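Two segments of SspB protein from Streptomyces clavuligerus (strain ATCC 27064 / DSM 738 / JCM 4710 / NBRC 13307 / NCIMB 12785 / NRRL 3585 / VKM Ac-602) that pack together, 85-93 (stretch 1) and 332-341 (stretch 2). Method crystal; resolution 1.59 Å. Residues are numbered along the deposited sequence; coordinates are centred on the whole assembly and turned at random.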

# COMPACT_ATOMS: atom_id res chain seq x y z
N SER B 85 -16.72 -20.01 -4.36
CA SER B 85 -15.63 -19.55 -3.42
C SER B 85 -16.10 -19.37 -1.99
O SER B 85 -17.28 -19.04 -1.81
CB SER B 85 -15.03 -18.22 -3.90
OG SER B 85 -14.36 -18.44 -5.13
N TYR B 86 -15.26 -19.71 -1.02
CA TYR B 86 -15.64 -19.71 0.40
C TYR B 86 -14.43 -19.11 1.12
O TYR B 86 -13.32 -19.54 0.86
CB TYR B 86 -15.99 -21.11 0.88
CG TYR B 86 -17.08 -21.73 0.04
CD1 TYR B 86 -18.41 -21.54 0.41
CD2 TYR B 86 -16.78 -22.53 -1.08
CE1 TYR B 86 -19.44 -22.09 -0.37
CE2 TYR B 86 -17.78 -23.06 -1.87
CZ TYR B 86 -19.10 -22.87 -1.48
OH TYR B 86 -20.11 -23.41 -2.20
N PRO B 87 -14.68 -18.15 2.02
CA PRO B 87 -13.60 -17.57 2.82
C PRO B 87 -12.99 -18.57 3.84
O PRO B 87 -13.72 -19.32 4.49
CB PRO B 87 -14.30 -16.40 3.57
CG PRO B 87 -15.71 -16.89 3.79
CD PRO B 87 -16.02 -17.73 2.53
N THR B 88 -11.64 -18.58 3.96
CA THR B 88 -10.99 -19.48 4.88
C THR B 88 -11.02 -18.87 6.26
O THR B 88 -11.21 -17.62 6.40
CB THR B 88 -9.54 -19.69 4.45
OG1 THR B 88 -8.89 -18.40 4.44
CG2 THR B 88 -9.45 -20.28 3.07
N TRP B 89 -10.78 -19.66 7.27
CA TRP B 89 -10.69 -19.13 8.63
C TRP B 89 -9.56 -18.15 8.71
O TRP B 89 -9.65 -17.17 9.46
CB TRP B 89 -10.54 -20.31 9.59
CG TRP B 89 -10.35 -19.87 11.03
CD1 TRP B 89 -11.34 -19.70 12.00
CD2 TRP B 89 -9.09 -19.50 11.72
NE1 TRP B 89 -10.79 -19.34 13.21
CE2 TRP B 89 -9.45 -19.15 13.09
CE3 TRP B 89 -7.77 -19.41 11.31
CZ2 TRP B 89 -8.49 -18.81 14.05
CZ3 TRP B 89 -6.82 -19.02 12.24
CH2 TRP B 89 -7.17 -18.74 13.59
N GLU B 90 -8.46 -18.38 7.95
CA GLU B 90 -7.37 -17.42 7.97
C GLU B 90 -7.78 -16.02 7.49
O GLU B 90 -7.29 -14.99 7.99
CB GLU B 90 -6.11 -17.95 7.17
CG GLU B 90 -5.36 -19.06 7.89
CD GLU B 90 -6.04 -20.42 7.87
OE1 GLU B 90 -7.05 -20.63 7.09
OE2 GLU B 90 -5.56 -21.27 8.59
N ALA B 91 -8.64 -15.96 6.47
CA ALA B 91 -9.13 -14.68 5.99
C ALA B 91 -10.00 -14.04 7.09
O ALA B 91 -9.87 -12.82 7.33
CB ALA B 91 -9.95 -14.84 4.71
N ARG B 92 -10.84 -14.80 7.78
CA ARG B 92 -11.61 -14.25 8.90
C ARG B 92 -10.63 -13.69 9.98
O ARG B 92 -10.93 -12.64 10.54
CB ARG B 92 -12.50 -15.33 9.53
CG ARG B 92 -13.16 -14.99 10.85
CD ARG B 92 -14.14 -13.84 10.67
NE ARG B 92 -14.80 -13.40 11.93
CZ ARG B 92 -14.31 -12.50 12.77
NH1 ARG B 92 -13.08 -11.95 12.59
NH2 ARG B 92 -15.02 -12.16 13.86
N TRP B 93 -9.55 -14.39 10.27
CA TRP B 93 -8.63 -13.96 11.31
C TRP B 93 -7.90 -12.69 10.88
O TRP B 93 -7.66 -11.81 11.69
CB TRP B 93 -7.68 -15.12 11.62
CG TRP B 93 -6.57 -14.72 12.55
CD1 TRP B 93 -6.54 -14.77 13.94
CD2 TRP B 93 -5.25 -14.22 12.14
NE1 TRP B 93 -5.34 -14.29 14.40
CE2 TRP B 93 -4.52 -13.96 13.35
CE3 TRP B 93 -4.65 -13.97 10.89
CZ2 TRP B 93 -3.20 -13.46 13.33
CZ3 TRP B 93 -3.32 -13.51 10.90
CH2 TRP B 93 -2.64 -13.24 12.12
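Stretch 2, residues 332-341: DWARRYPKLA

Trp333 forms the apolar centre of the contact, its CA-to-CB bond pointing toward stretch 1 from a helix that ends at Arg336. One face of its indole lies against the start of the helix that begins at Trp89: Trp89 CA stands 3.8 Å from the centroid of the Trp333 five-membered ring and Arg92 CB 3.8 Å from that of its six-membered ring. Trp89 turns its own ring edge toward the same indole, planes at 80°. Beyond, Pro87 CG bridges two aromatics, 3.7 Å from Trp333 CZ2 and 3.6 Å from Tyr337 CZ, and lies over the Tyr337 face. Tyr337 is the first residue to leave helical phi/psi, and the chain then turns into a second helical segment, whose Lys339 and Leu340 pack against Tyr86 and Pro87. The order of the nearest CA pairs is reversed: Trp89 CA with Trp333 CA (6.3 Å), then Tyr86 CA with Leu340 CA (6.8 Å). There Lys339 CB covers one face of the Tyr86 ring, 3.8 Å from its centroid, while Leu340 CD1 reaches Pro87 O at 3.3 Å. The indole edge supplies the single direct hydrogen bond across the contact, Trp333 NE1 to Pro87 O (2.9 Å, 159°). At the polar margin, water 1 accepts from Arg92 NE (3.0 Å) and Arg336 NH1 (3.2 Å), linking the stretches.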

# COMPACT_ATOMS: atom_id res chain seq x y z
N ASP B 332 -16.14 -23.63 14.47
CA ASP B 332 -17.29 -22.78 14.27
C ASP B 332 -17.35 -22.34 12.84
O ASP B 332 -18.40 -22.39 12.19
CB ASP B 332 -17.18 -21.49 15.07
CG ASP B 332 -17.31 -21.66 16.57
OD1 ASP B 332 -17.96 -22.61 17.06
OD2 ASP B 332 -16.76 -20.75 17.27
N TRP B 333 -16.18 -21.92 12.33
CA TRP B 333 -16.10 -21.54 10.92
C TRP B 333 -16.37 -22.68 9.95
O TRP B 333 -17.06 -22.44 8.90
CB TRP B 333 -14.71 -20.91 10.71
CG TRP B 333 -14.59 -20.09 9.46
CD1 TRP B 333 -13.97 -20.44 8.28
CD2 TRP B 333 -15.09 -18.75 9.27
NE1 TRP B 333 -14.09 -19.40 7.34
CE2 TRP B 333 -14.76 -18.35 7.90
CE3 TRP B 333 -15.81 -17.85 10.09
CZ2 TRP B 333 -15.12 -17.11 7.39
CZ3 TRP B 333 -16.19 -16.61 9.58
CH2 TRP B 333 -15.86 -16.22 8.25
N ALA B 334 -15.87 -23.87 10.25
CA ALA B 334 -16.09 -25.05 9.44
C ALA B 334 -17.57 -25.38 9.33
O ALA B 334 -18.04 -25.77 8.28
CB ALA B 334 -15.28 -26.21 10.03
N ARG B 335 -18.31 -25.21 10.41
CA ARG B 335 -19.75 -25.52 10.43
C ARG B 335 -20.48 -24.49 9.57
O ARG B 335 -21.43 -24.82 8.83
CB ARG B 335 -20.26 -25.47 11.87
CG ARG B 335 -19.94 -26.74 12.66
CD ARG B 335 -20.82 -26.89 13.89
NE ARG B 335 -20.57 -25.79 14.82
CZ ARG B 335 -19.63 -25.81 15.76
NH1 ARG B 335 -18.85 -26.87 15.96
NH2 ARG B 335 -19.49 -24.75 16.53
N ARG B 336 -20.05 -23.23 9.64
CA ARG B 336 -20.58 -22.22 8.74
C ARG B 336 -20.24 -22.44 7.26
O ARG B 336 -21.15 -22.31 6.42
CB ARG B 336 -20.21 -20.80 9.17
CG ARG B 336 -20.97 -19.68 8.50
CD ARG B 336 -20.77 -18.29 9.22
NE ARG B 336 -20.40 -18.50 10.64
CZ ARG B 336 -19.72 -17.67 11.44
NH1 ARG B 336 -19.36 -16.45 11.02
NH2 ARG B 336 -19.43 -18.04 12.68
N TYR B 337 -19.01 -22.87 6.97
CA TYR B 337 -18.57 -23.15 5.60
C TYR B 337 -18.07 -24.56 5.39
O TYR B 337 -16.88 -24.77 5.30
CB TYR B 337 -17.45 -22.15 5.23
CG TYR B 337 -17.86 -20.73 5.37
CD1 TYR B 337 -18.57 -20.10 4.35
CD2 TYR B 337 -17.56 -19.99 6.52
CE1 TYR B 337 -18.94 -18.77 4.43
CE2 TYR B 337 -17.92 -18.66 6.62
CZ TYR B 337 -18.62 -18.05 5.58
OH TYR B 337 -19.00 -16.72 5.67
N PRO B 338 -19.00 -25.55 5.29
CA PRO B 338 -18.55 -26.95 5.26
C PRO B 338 -17.79 -27.32 4.00
O PRO B 338 -17.05 -28.30 3.96
CB PRO B 338 -19.85 -27.73 5.37
CG PRO B 338 -20.91 -26.80 4.95
CD PRO B 338 -20.47 -25.41 5.38
N LYS B 339 -17.96 -26.46 2.99
CA LYS B 339 -17.21 -26.65 1.69
C LYS B 339 -15.69 -26.47 1.73
O LYS B 339 -14.97 -27.12 0.96
CB LYS B 339 -17.82 -25.93 0.51
CG LYS B 339 -18.94 -26.77 -0.12
CD LYS B 339 -20.18 -26.02 -0.39
CE LYS B 339 -21.33 -27.04 -0.53
NZ LYS B 339 -21.07 -28.13 -1.52
N LEU B 340 -15.22 -25.69 2.73
CA LEU B 340 -13.74 -25.65 3.03
C LEU B 340 -13.12 -27.05 3.25
O LEU B 340 -12.16 -27.37 2.59
CB LEU B 340 -13.43 -24.76 4.25
CG LEU B 340 -13.92 -23.30 4.13
CD1 LEU B 340 -13.73 -22.51 5.40
CD2 LEU B 340 -13.11 -22.63 3.02
N ALA B 341 -13.67 -27.85 4.18
CA ALA B 341 -13.13 -29.20 4.48
C ALA B 341 -13.30 -30.11 3.23
O ALA B 341 -12.48 -30.96 2.96
CB ALA B 341 -13.79 -29.79 5.73
O HOH W 1 -17.57 -14.33 12.53